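PDB 4DTH: VgrG protein from Vibrio cholerae, which carries an actin cross-linking toxin domain that binds ATP and magnesium and probably joins G-actin monomers covalently. Local coordinates for residues L241-I247 with K270-W275; W252-E257 with S311-S315; Y248-W252 with N317-Y321. All coordinates share one frame; numbering follows the deposited sequence.

Contact 1: residues L241-I247 with K270-W275; sequences LAKKFGI and KVKNAW. With ATP (adenosine-5'-triphosphate), chain B; SO4 (sulfate ion), chain J; SO4 (sulfate ion), chain F.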
loop_
_atom_site.group_PDB
_atom_site.type_symbol
_atom_site.label_atom_id
_atom_site.label_comp_id
_atom_site.label_asym_id
_atom_site.label_seq_id
_atom_site.Cartn_x
_atom_site.Cartn_y
_atom_site.Cartn_z
ATOM N N LEU A 241 -10.562 -10.506 -12.794
ATOM C CA LEU A 241 -11.264 -9.799 -11.723
ATOM C C LEU A 241 -12.416 -8.956 -12.243
ATOM O O LEU A 241 -13.454 -8.914 -11.596
ATOM C CB LEU A 241 -10.297 -8.943 -10.897
ATOM C CG LEU A 241 -9.235 -9.720 -10.117
ATOM C CD1 LEU A 241 -8.192 -8.784 -9.573
ATOM C CD2 LEU A 241 -9.852 -10.530 -8.991
ATOM N N ALA A 242 -12.248 -8.312 -13.412
ATOM C CA ALA A 242 -13.300 -7.488 -14.026
ATOM C C ALA A 242 -14.507 -8.369 -14.361
ATOM O O ALA A 242 -15.642 -7.952 -14.158
ATOM C CB ALA A 242 -12.772 -6.819 -15.291
ATOM N N LYS A 243 -14.255 -9.597 -14.832
ATOM C CA LYS A 243 -15.285 -10.572 -15.180
ATOM C C LYS A 243 -15.940 -11.112 -13.911
ATOM O O LYS A 243 -17.171 -11.198 -13.827
ATOM C CB LYS A 243 -14.616 -11.715 -15.954
ATOM C CG LYS A 243 -15.414 -12.229 -17.114
ATOM C CD LYS A 243 -14.682 -13.410 -17.735
ATOM C CE LYS A 243 -15.536 -14.649 -17.713
ATOM N NZ LYS A 243 -14.784 -15.846 -18.166
ATOM N N LYS A 244 -15.107 -11.483 -12.919
ATOM C CA LYS A 244 -15.558 -12.044 -11.642
ATOM C C LYS A 244 -16.434 -11.051 -10.861
ATOM O O LYS A 244 -17.537 -11.415 -10.408
ATOM C CB LYS A 244 -14.305 -12.410 -10.818
ATOM C CG LYS A 244 -14.525 -12.760 -9.369
ATOM C CD LYS A 244 -15.196 -14.085 -9.212
ATOM C CE LYS A 244 -15.202 -14.531 -7.782
ATOM N NZ LYS A 244 -16.079 -15.714 -7.614
ATOM N N PHE A 245 -15.954 -9.809 -10.714
ATOM C CA PHE A 245 -16.625 -8.794 -9.902
ATOM C C PHE A 245 -17.534 -7.818 -10.651
ATOM O O PHE A 245 -18.169 -6.983 -10.012
ATOM C CB PHE A 245 -15.591 -8.049 -9.050
ATOM C CG PHE A 245 -14.958 -8.899 -7.970
ATOM C CD1 PHE A 245 -15.651 -9.199 -6.801
ATOM C CD2 PHE A 245 -13.677 -9.414 -8.130
ATOM C CE1 PHE A 245 -15.062 -9.982 -5.800
ATOM C CE2 PHE A 245 -13.082 -10.191 -7.122
ATOM C CZ PHE A 245 -13.779 -10.469 -5.966
ATOM N N GLY A 246 -17.572 -7.917 -11.977
ATOM C CA GLY A 246 -18.385 -7.032 -12.809
ATOM C C GLY A 246 -17.911 -5.596 -12.700
ATOM O O GLY A 246 -18.672 -4.714 -12.305
ATOM N N ILE A 247 -16.629 -5.368 -13.026
ATOM C CA ILE A 247 -16.012 -4.044 -12.894
ATOM C C ILE A 247 -16.045 -3.301 -14.223
ATOM O O ILE A 247 -15.630 -3.857 -15.234
ATOM C CB ILE A 247 -14.555 -4.175 -12.360
ATOM C CG1 ILE A 247 -14.517 -4.937 -11.007
ATOM C CG2 ILE A 247 -13.881 -2.790 -12.225
ATOM C CD1 ILE A 247 -13.107 -5.364 -10.556
ATOM N N LYS A 270 -12.590 -5.847 -1.458
ATOM C CA LYS A 270 -12.641 -7.260 -1.822
ATOM C C LYS A 270 -11.871 -7.577 -3.103
ATOM O O LYS A 270 -11.337 -8.679 -3.232
ATOM C CB LYS A 270 -14.060 -7.846 -1.799
ATOM C CG LYS A 270 -15.014 -7.344 -2.846
ATOM C CD LYS A 270 -16.384 -7.939 -2.551
ATOM C CE LYS A 270 -17.484 -7.103 -3.110
ATOM N NZ LYS A 270 -18.807 -7.754 -2.925
ATOM N N VAL A 271 -11.785 -6.601 -4.029
ATOM C CA VAL A 271 -11.024 -6.761 -5.271
ATOM C C VAL A 271 -9.530 -6.735 -4.927
ATOM O O VAL A 271 -8.776 -7.591 -5.393
ATOM C CB VAL A 271 -11.412 -5.728 -6.358
ATOM C CG1 VAL A 271 -10.531 -5.870 -7.604
ATOM C CG2 VAL A 271 -12.888 -5.863 -6.727
ATOM N N LYS A 272 -9.112 -5.771 -4.086
ATOM C CA LYS A 272 -7.717 -5.694 -3.649
ATOM C C LYS A 272 -7.314 -6.989 -2.926
ATOM O O LYS A 272 -6.221 -7.507 -3.167
ATOM C CB LYS A 272 -7.534 -4.499 -2.705
ATOM C CG LYS A 272 -7.597 -3.140 -3.368
ATOM C CD LYS A 272 -7.310 -2.094 -2.277
ATOM C CE LYS A 272 -7.173 -0.697 -2.795
ATOM N NZ LYS A 272 -6.823 0.243 -1.693
ATOM N N ASN A 273 -8.218 -7.538 -2.080
ATOM C CA ASN A 273 -7.968 -8.785 -1.352
ATOM C C ASN A 273 -7.772 -9.971 -2.288
ATOM O O ASN A 273 -6.933 -10.825 -2.016
ATOM C CB ASN A 273 -9.081 -9.063 -0.344
ATOM C CG ASN A 273 -9.027 -8.154 0.862
ATOM O OD1 ASN A 273 -8.041 -7.444 1.097
ATOM N ND2 ASN A 273 -10.099 -8.130 1.637
ATOM N N ALA A 274 -8.512 -9.994 -3.414
ATOM C CA ALA A 274 -8.413 -11.059 -4.410
ATOM C C ALA A 274 -7.029 -11.140 -5.069
ATOM O O ALA A 274 -6.636 -12.223 -5.487
ATOM C CB ALA A 274 -9.499 -10.914 -5.456
ATOM N N TRP A 275 -6.274 -10.017 -5.143
ATOM C CA TRP A 275 -4.909 -10.034 -5.677
ATOM C C TRP A 275 -3.969 -10.785 -4.711
ATOM O O TRP A 275 -3.013 -11.413 -5.171
ATOM C CB TRP A 275 -4.364 -8.607 -5.866
ATOM C CG TRP A 275 -4.888 -7.911 -7.084
ATOM C CD1 TRP A 275 -5.983 -7.103 -7.157
ATOM C CD2 TRP A 275 -4.302 -7.918 -8.393
ATOM N NE1 TRP A 275 -6.111 -6.593 -8.427
ATOM C CE2 TRP A 275 -5.121 -7.114 -9.219
ATOM C CE3 TRP A 275 -3.195 -8.572 -8.966
ATOM C CZ2 TRP A 275 -4.869 -6.940 -10.586
ATOM C CZ3 TRP A 275 -2.928 -8.377 -10.316
ATOM C CH2 TRP A 275 -3.758 -7.571 -11.112
HETATM P PG ATP B . -3.828 2.702 -1.063
HETATM O O1G ATP B . -3.622 1.222 -1.009
HETATM O O2G ATP B . -3.709 3.212 -2.472
HETATM O O3G ATP B . -5.169 3.110 -0.523
HETATM P PB ATP B . -2.223 4.730 0.207
HETATM O O1B ATP B . -2.262 5.615 -0.975
HETATM O O2B ATP B . -3.145 5.294 1.261
HETATM O O3B ATP B . -2.673 3.359 -0.169
HETATM P PA ATP B . 0.600 4.539 0.123
HETATM O O1A ATP B . 0.413 4.506 -1.344
HETATM O O2A ATP B . 1.424 5.786 0.456
HETATM O O3A ATP B . -0.730 4.641 0.785
HETATM O "O5'" ATP B . 1.355 3.198 0.576
HETATM C "C5'" ATP B . 1.853 3.181 1.924
HETATM C "C4'" ATP B . 2.672 1.951 2.216
HETATM O "O4'" ATP B . 3.760 1.836 1.255
HETATM C "C3'" ATP B . 3.347 1.978 3.588
HETATM O "O3'" ATP B . 3.436 0.683 4.178
HETATM C "C2'" ATP B . 4.720 2.542 3.250
HETATM O "O2'" ATP B . 5.697 2.330 4.256
HETATM C "C1'" ATP B . 4.988 1.781 1.967
HETATM N N9 ATP B . 6.070 2.288 1.120
HETATM C C8 ATP B . 6.175 3.536 0.568
HETATM N N7 ATP B . 7.254 3.699 -0.158
HETATM C C5 ATP B . 7.906 2.477 -0.075
HETATM C C6 ATP B . 9.104 1.988 -0.635
HETATM N N6 ATP B . 9.906 2.707 -1.430
HETATM N N1 ATP B . 9.447 0.709 -0.361
HETATM C C2 ATP B . 8.647 -0.026 0.417
HETATM N N3 ATP B . 7.500 0.321 0.996
HETATM C C4 ATP B . 7.178 1.596 0.716
HETATM S S SO4 J . -11.956 -16.579 -16.101
HETATM O O1 SO4 J . -13.242 -16.471 -15.411
HETATM O O2 SO4 J . -12.189 -16.614 -17.545
HETATM O O3 SO4 J . -11.115 -15.425 -15.769
HETATM O O4 SO4 J . -11.288 -17.815 -15.668
HETATM S S SO4 F . -8.371 -0.786 1.794
HETATM O O1 SO4 F . -8.796 0.107 2.877
HETATM O O2 SO4 F . -8.948 -2.093 1.995
HETATM O O3 SO4 F . -8.792 -0.212 0.529
HETATM O O4 SO4 F . -6.911 -0.890 1.794
#
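L241 and F245, one turn apart at the C-terminal end of helix 221-245, pack on V271, A274 and W275 of the short helix 269-275, a helix-helix contact in the actin cross-linking domain. The two axes run closer to antiparallel than parallel, at 133°, and approach no closer than 11.3 Å; the gap is filled by apolar side chains, and no hydrogen bond crosses it. The tight part lies at L241, whose two methyls go to different partners. CD2 meets the methyl CB of A274 at 3.6 Å, while L241 CD1 lies over one face of the W275 indole in a CH-pi contact, offset toward the rim, with W275 NE1 its nearest atom at 3.2 Å. Beyond L241, the indole packs on I234 and T238 of the same long helix and meets W200 edge to face.

The F245 ring is layered. CG2 of V271 sits over one face, 4.1 Å from the ring centroid and 22° off the normal, and CG of the neighbouring K244 covers the opposite face toward its rim; CD2 of L241 comes in at the ring edge. From the turn beyond the helix, I247 meets V271 tip to tip, its CD1 3.9 Å from CG2.

Toward solvent the packing thins: K270 brings only the aliphatic part of its chain to F245, with CG 4.0 Å from CE1. K272 instead faces the nucleotide, turned from the contact: its extended chain carries NZ to a sulfate, probably from the crystallisation liquor, and to the ATP gamma-phosphate. The bond of K272 NZ to sulfate O3 measures 3.0 Å, whereas that to ATP O1G is weak at 3.4 Å.

Contact 2: residues W252-E257 with S311-S315; sequences WDPMSE and SESLS
W252 lays its indole against L314 in the first turn of helix 312-323, beside an N-cap formed by S311. W252, L314 and E257 give most of the buried surface. CD1 of L314 sits over the centre of the six-membered ring, 3.8 Å from its centroid and 17° off the normal; CB of L314 lies nearer NE1 of the indole. The opposite face is backed by the backbone N of P254. A chi1 of -175° sets the W252 ring opposite its own backbone N, flat against L314.

E257 ties the loop to the cap. Its OE2 accepts from NE1 of W252 at 2.8 Å in a nearly straight bond; OE2 lies almost in the indole plane, while NE1 comes to it from well above the carboxylate plane. From the other face, on the syn side, S311 OG gives OE2 a short bond of 2.5 Å. That hydroxyl in turn accepts from L314 N at 3.1 Å, the capping bond, so one chain of bonds runs from indole through carboxylate and hydroxyl into the helix backbone. A water adds a second bridge, donating to E257 OE1 and accepting from S311 N. At the indole edge, S313 OG stands 3.4 Å from CD1 of W252.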
loop_
_atom_site.group_PDB
_atom_site.type_symbol
_atom_site.label_atom_id
_atom_site.label_comp_id
_atom_site.label_asym_id
_atom_site.label_seq_id
_atom_site.Cartn_x
_atom_site.Cartn_y
_atom_site.Cartn_z
ATOM N N TRP A 252 -15.373 -0.949 -21.222
ATOM C CA TRP A 252 -15.984 -2.280 -21.099
ATOM C C TRP A 252 -17.098 -2.262 -20.082
ATOM O O TRP A 252 -16.907 -1.810 -18.945
ATOM C CB TRP A 252 -14.962 -3.357 -20.711
ATOM C CG TRP A 252 -15.548 -4.737 -20.688
ATOM C CD1 TRP A 252 -15.867 -5.510 -21.770
ATOM C CD2 TRP A 252 -15.854 -5.526 -19.527
ATOM N NE1 TRP A 252 -16.368 -6.722 -21.352
ATOM C CE2 TRP A 252 -16.332 -6.776 -19.983
ATOM C CE3 TRP A 252 -15.727 -5.317 -18.140
ATOM C CZ2 TRP A 252 -16.701 -7.804 -19.108
ATOM C CZ3 TRP A 252 -16.100 -6.336 -17.272
ATOM C CH2 TRP A 252 -16.568 -7.568 -17.756
ATOM N N ASP A 253 -18.264 -2.760 -20.508
ATOM C CA ASP A 253 -19.463 -2.824 -19.686
ATOM C C ASP A 253 -19.731 -4.282 -19.297
ATOM O O ASP A 253 -20.087 -5.088 -20.159
ATOM C CB ASP A 253 -20.654 -2.204 -20.449
ATOM C CG ASP A 253 -21.993 -2.257 -19.731
ATOM O OD1 ASP A 253 -22.045 -2.784 -18.593
ATOM O OD2 ASP A 253 -22.990 -1.813 -20.316
ATOM N N PRO A 254 -19.560 -4.648 -18.003
ATOM C CA PRO A 254 -19.824 -6.045 -17.589
ATOM C C PRO A 254 -21.230 -6.549 -17.903
ATOM O O PRO A 254 -21.402 -7.730 -18.214
ATOM C CB PRO A 254 -19.576 -6.020 -16.078
ATOM C CG PRO A 254 -19.717 -4.570 -15.688
ATOM C CD PRO A 254 -19.145 -3.822 -16.855
ATOM N N MET A 255 -22.224 -5.649 -17.877
ATOM C CA MET A 255 -23.617 -5.983 -18.192
ATOM C C MET A 255 -23.793 -6.423 -19.658
ATOM O O MET A 255 -24.693 -7.216 -19.941
ATOM C CB MET A 255 -24.572 -4.837 -17.800
ATOM C CG MET A 255 -24.714 -4.644 -16.285
ATOM S SD MET A 255 -25.610 -5.993 -15.453
ATOM C CE MET A 255 -27.329 -5.607 -15.974
ATOM N N SER A 256 -22.879 -5.998 -20.571
ATOM C CA SER A 256 -22.904 -6.407 -21.983
ATOM C C SER A 256 -22.547 -7.897 -22.136
ATOM O O SER A 256 -22.861 -8.509 -23.154
ATOM C CB SER A 256 -21.971 -5.534 -22.819
ATOM O OG SER A 256 -20.612 -5.910 -22.661
ATOM N N GLU A 257 -21.900 -8.477 -21.111
ATOM C CA GLU A 257 -21.535 -9.886 -21.082
ATOM C C GLU A 257 -22.347 -10.622 -20.011
ATOM O O GLU A 257 -21.945 -11.688 -19.535
ATOM C CB GLU A 257 -20.019 -10.059 -20.906
ATOM C CG GLU A 257 -19.250 -9.628 -22.148
ATOM C CD GLU A 257 -17.750 -9.812 -22.138
ATOM O OE1 GLU A 257 -17.264 -10.760 -21.480
ATOM O OE2 GLU A 257 -17.056 -9.021 -22.815
ATOM N N SER A 311 -13.032 -11.853 -24.114
ATOM C CA SER A 311 -13.720 -11.252 -25.257
ATOM C C SER A 311 -12.870 -10.136 -25.836
ATOM O O SER A 311 -12.006 -9.597 -25.125
ATOM C CB SER A 311 -15.065 -10.689 -24.816
ATOM O OG SER A 311 -14.870 -9.557 -23.981
ATOM N N GLU A 312 -13.104 -9.796 -27.116
ATOM C CA GLU A 312 -12.398 -8.708 -27.786
ATOM C C GLU A 312 -12.529 -7.399 -27.006
ATOM O O GLU A 312 -11.523 -6.733 -26.778
ATOM C CB GLU A 312 -12.871 -8.532 -29.251
ATOM C CG GLU A 312 -12.266 -7.327 -29.975
ATOM C CD GLU A 312 -10.755 -7.215 -30.057
ATOM O OE1 GLU A 312 -10.049 -8.210 -29.769
ATOM O OE2 GLU A 312 -10.270 -6.133 -30.455
ATOM N N SER A 313 -13.755 -7.055 -26.579
ATOM C CA SER A 313 -14.025 -5.828 -25.827
ATOM C C SER A 313 -13.275 -5.777 -24.490
ATOM O O SER A 313 -12.609 -4.788 -24.207
ATOM C CB SER A 313 -15.518 -5.607 -25.633
ATOM O OG SER A 313 -15.694 -4.383 -24.936
ATOM N N LEU A 314 -13.326 -6.865 -23.708
ATOM C CA LEU A 314 -12.610 -6.880 -22.434
ATOM C C LEU A 314 -11.095 -6.794 -22.657
ATOM O O LEU A 314 -10.443 -6.000 -21.985
ATOM C CB LEU A 314 -12.999 -8.102 -21.582
ATOM C CG LEU A 314 -12.359 -8.229 -20.191
ATOM C CD1 LEU A 314 -12.552 -6.946 -19.329
ATOM C CD2 LEU A 314 -12.887 -9.464 -19.481
ATOM N N SER A 315 -10.564 -7.554 -23.637
ATOM C CA SER A 315 -9.137 -7.566 -23.973
ATOM C C SER A 315 -8.632 -6.171 -24.393
ATOM O O SER A 315 -7.619 -5.717 -23.873
ATOM C CB SER A 315 -8.858 -8.583 -25.077
ATOM O OG SER A 315 -9.221 -9.898 -24.689
HETATM O O HOH W 1 -18.509 -3.580 -23.366
HETATM O O HOH W 2 -14.505 -12.244 -21.751
#

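Contact 3: residues Y248-W252 with N317-Y321; sequences YINEW and NVFQY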
loop_
_atom_site.group_PDB
_atom_site.type_symbol
_atom_site.label_atom_id
_atom_site.label_comp_id
_atom_site.label_asym_id
_atom_site.label_seq_id
_atom_site.Cartn_x
_atom_site.Cartn_y
_atom_site.Cartn_z
ATOM N N TYR A 248 -16.441 -2.011 -14.193
ATOM C CA TYR A 248 -16.402 -1.180 -15.402
ATOM C C TYR A 248 -14.949 -0.720 -15.579
ATOM O O TYR A 248 -14.454 0.056 -14.758
ATOM C CB TYR A 248 -17.329 0.037 -15.241
ATOM C CG TYR A 248 -18.784 -0.318 -15.438
ATOM C CD1 TYR A 248 -19.533 -0.880 -14.405
ATOM C CD2 TYR A 248 -19.413 -0.104 -16.660
ATOM C CE1 TYR A 248 -20.864 -1.247 -14.592
ATOM C CE2 TYR A 248 -20.750 -0.446 -16.853
ATOM C CZ TYR A 248 -21.469 -1.023 -15.818
ATOM O OH TYR A 248 -22.788 -1.355 -16.005
ATOM N N ILE A 249 -14.267 -1.251 -16.627
ATOM C CA ILE A 249 -12.871 -0.945 -17.007
ATOM C C ILE A 249 -12.908 -0.178 -18.305
ATOM O O ILE A 249 -13.323 -0.743 -19.317
ATOM C CB ILE A 249 -11.984 -2.225 -17.217
ATOM C CG1 ILE A 249 -12.062 -3.228 -16.050
ATOM C CG2 ILE A 249 -10.524 -1.862 -17.611
ATOM C CD1 ILE A 249 -11.376 -2.840 -14.781
ATOM N N ASN A 250 -12.418 1.082 -18.307
ATOM C CA ASN A 250 -12.384 1.909 -19.525
ATOM C C ASN A 250 -13.801 1.979 -20.104
ATOM O O ASN A 250 -14.719 2.367 -19.382
ATOM C CB ASN A 250 -11.360 1.362 -20.555
ATOM C CG ASN A 250 -10.205 2.253 -20.819
ATOM O OD1 ASN A 250 -9.870 3.141 -20.023
ATOM N ND2 ASN A 250 -9.530 1.967 -21.915
ATOM N N GLU A 251 -13.996 1.447 -21.328
ATOM C CA GLU A 251 -15.298 1.420 -21.989
ATOM C C GLU A 251 -15.989 0.045 -21.911
ATOM O O GLU A 251 -17.085 -0.101 -22.441
ATOM C CB GLU A 251 -15.190 1.921 -23.440
ATOM C CG GLU A 251 -14.957 3.422 -23.546
ATOM C CD GLU A 251 -14.694 3.930 -24.951
ATOM O OE1 GLU A 251 -15.587 3.788 -25.818
ATOM O OE2 GLU A 251 -13.601 4.495 -25.179
ATOM N N TRP A 252 -15.373 -0.949 -21.222
ATOM C CA TRP A 252 -15.984 -2.280 -21.099
ATOM C C TRP A 252 -17.098 -2.262 -20.082
ATOM O O TRP A 252 -16.907 -1.810 -18.945
ATOM C CB TRP A 252 -14.962 -3.357 -20.711
ATOM C CG TRP A 252 -15.548 -4.737 -20.688
ATOM C CD1 TRP A 252 -15.867 -5.510 -21.770
ATOM C CD2 TRP A 252 -15.854 -5.526 -19.527
ATOM N NE1 TRP A 252 -16.368 -6.722 -21.352
ATOM C CE2 TRP A 252 -16.332 -6.776 -19.983
ATOM C CE3 TRP A 252 -15.727 -5.317 -18.140
ATOM C CZ2 TRP A 252 -16.701 -7.804 -19.108
ATOM C CZ3 TRP A 252 -16.100 -6.336 -17.272
ATOM C CH2 TRP A 252 -16.568 -7.568 -17.756
ATOM N N ASN A 317 -10.123 -3.192 -23.911
ATOM C CA ASN A 317 -10.281 -2.258 -22.811
ATOM C C ASN A 317 -9.223 -2.384 -21.718
ATOM O O ASN A 317 -8.730 -1.363 -21.252
ATOM C CB ASN A 317 -11.704 -2.278 -22.274
ATOM C CG ASN A 317 -12.622 -1.471 -23.163
ATOM O OD1 ASN A 317 -12.577 -0.236 -23.156
ATOM N ND2 ASN A 317 -13.417 -2.145 -23.993
ATOM N N VAL A 318 -8.844 -3.619 -21.344
ATOM C CA VAL A 318 -7.803 -3.858 -20.333
ATOM C C VAL A 318 -6.455 -3.394 -20.915
ATOM O O VAL A 318 -5.721 -2.671 -20.242
ATOM C CB VAL A 318 -7.763 -5.344 -19.850
ATOM C CG1 VAL A 318 -6.492 -5.637 -19.042
ATOM C CG2 VAL A 318 -9.009 -5.691 -19.024
ATOM N N PHE A 319 -6.153 -3.793 -22.167
ATOM C CA PHE A 319 -4.906 -3.397 -22.827
ATOM C C PHE A 319 -4.762 -1.871 -22.879
ATOM O O PHE A 319 -3.755 -1.363 -22.391
ATOM C CB PHE A 319 -4.772 -4.043 -24.224
ATOM C CG PHE A 319 -3.422 -3.798 -24.862
ATOM C CD1 PHE A 319 -3.188 -2.650 -25.613
ATOM C CD2 PHE A 319 -2.373 -4.697 -24.681
ATOM C CE1 PHE A 319 -1.926 -2.405 -26.172
ATOM C CE2 PHE A 319 -1.116 -4.455 -25.251
ATOM C CZ PHE A 319 -0.904 -3.312 -25.994
ATOM N N GLN A 320 -5.779 -1.141 -23.393
ATOM C CA GLN A 320 -5.767 0.328 -23.489
ATOM C C GLN A 320 -5.669 0.993 -22.116
ATOM O O GLN A 320 -4.919 1.958 -21.953
ATOM C CB GLN A 320 -7.011 0.851 -24.244
ATOM C CG GLN A 320 -6.907 2.341 -24.640
ATOM C CD GLN A 320 -8.222 3.021 -24.980
ATOM O OE1 GLN A 320 -9.318 2.484 -24.783
ATOM N NE2 GLN A 320 -8.137 4.252 -25.467
ATOM N N TYR A 321 -6.432 0.479 -21.130
ATOM C CA TYR A 321 -6.433 1.005 -19.781
ATOM C C TYR A 321 -5.004 1.086 -19.231
ATOM O O TYR A 321 -4.588 2.146 -18.771
ATOM C CB TYR A 321 -7.317 0.140 -18.865
ATOM C CG TYR A 321 -7.292 0.592 -17.425
ATOM C CD1 TYR A 321 -8.028 1.700 -17.009
ATOM C CD2 TYR A 321 -6.534 -0.087 -16.473
ATOM C CE1 TYR A 321 -8.001 2.128 -15.682
ATOM C CE2 TYR A 321 -6.497 0.332 -15.145
ATOM C CZ TYR A 321 -7.236 1.438 -14.754
ATOM O OH TYR A 321 -7.214 1.847 -13.452
#
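A type II' beta turn, I249 to W252, sits against helix 312-323, with N250 and N317 burying the most surface. The turn is closed by the backbone bond from W252 N to I249 O; N250, its second residue, has the positive phi (55°) of this turn type. The N-H of E251 is taken by the helix: N317 OD1 accepts it at 2.9 Å, the donor lying well above the amide plane rather than on a lone pair. The other end of that amide, ND2, bonds to S313 O one turn earlier, which helps fix its rotation. CB of N317 also packs on CB of W252, at 3.8 Å.

N250 reaches across to the next turn of the helix. Its amide stands nearly upright to that of Q320, with ND2 2.9 Å from OE1, but the angle is too poor for a hydrogen bond. Its OD1 lies at the edge of the Y321 ring, 3.8 Å from CD1, with amide and ring planes almost perpendicular.

Beneath the turn the contact is apolar and less certain: in one of two modelled conformers of I249, CG2 meets Y321 CB at 4.0 Å. L266 of the connecting loop touches both I249 and Y321, and the Y321 hydroxyl bonds to E327 O. The arrangement is that of a tight beta turn docked on a helix flank, the N-H of its third residue received by a helical asparagine.

In the fold
Helix 221-245 leads through 241-247 directly into the loop that carries 248-252 and 252-257, and on to 270-275. Contact 1 closes this first, shortest loop by bringing helix 269-275 back onto the end of the long helix. Contacts 2 and 3 then close much longer ones from the same loop to helix 312-323, with contact 2 nested inside contact 3 and W252 shared. Contact 1 crosses both, since 241-247 comes before their first segments and 270-275 falls between their two halves. Their centres are 9 to 15 Å apart, and the W252 ring touches A242 and I247. Together they join three helices through one irregular connection, contact 1 lying nearest the ATP.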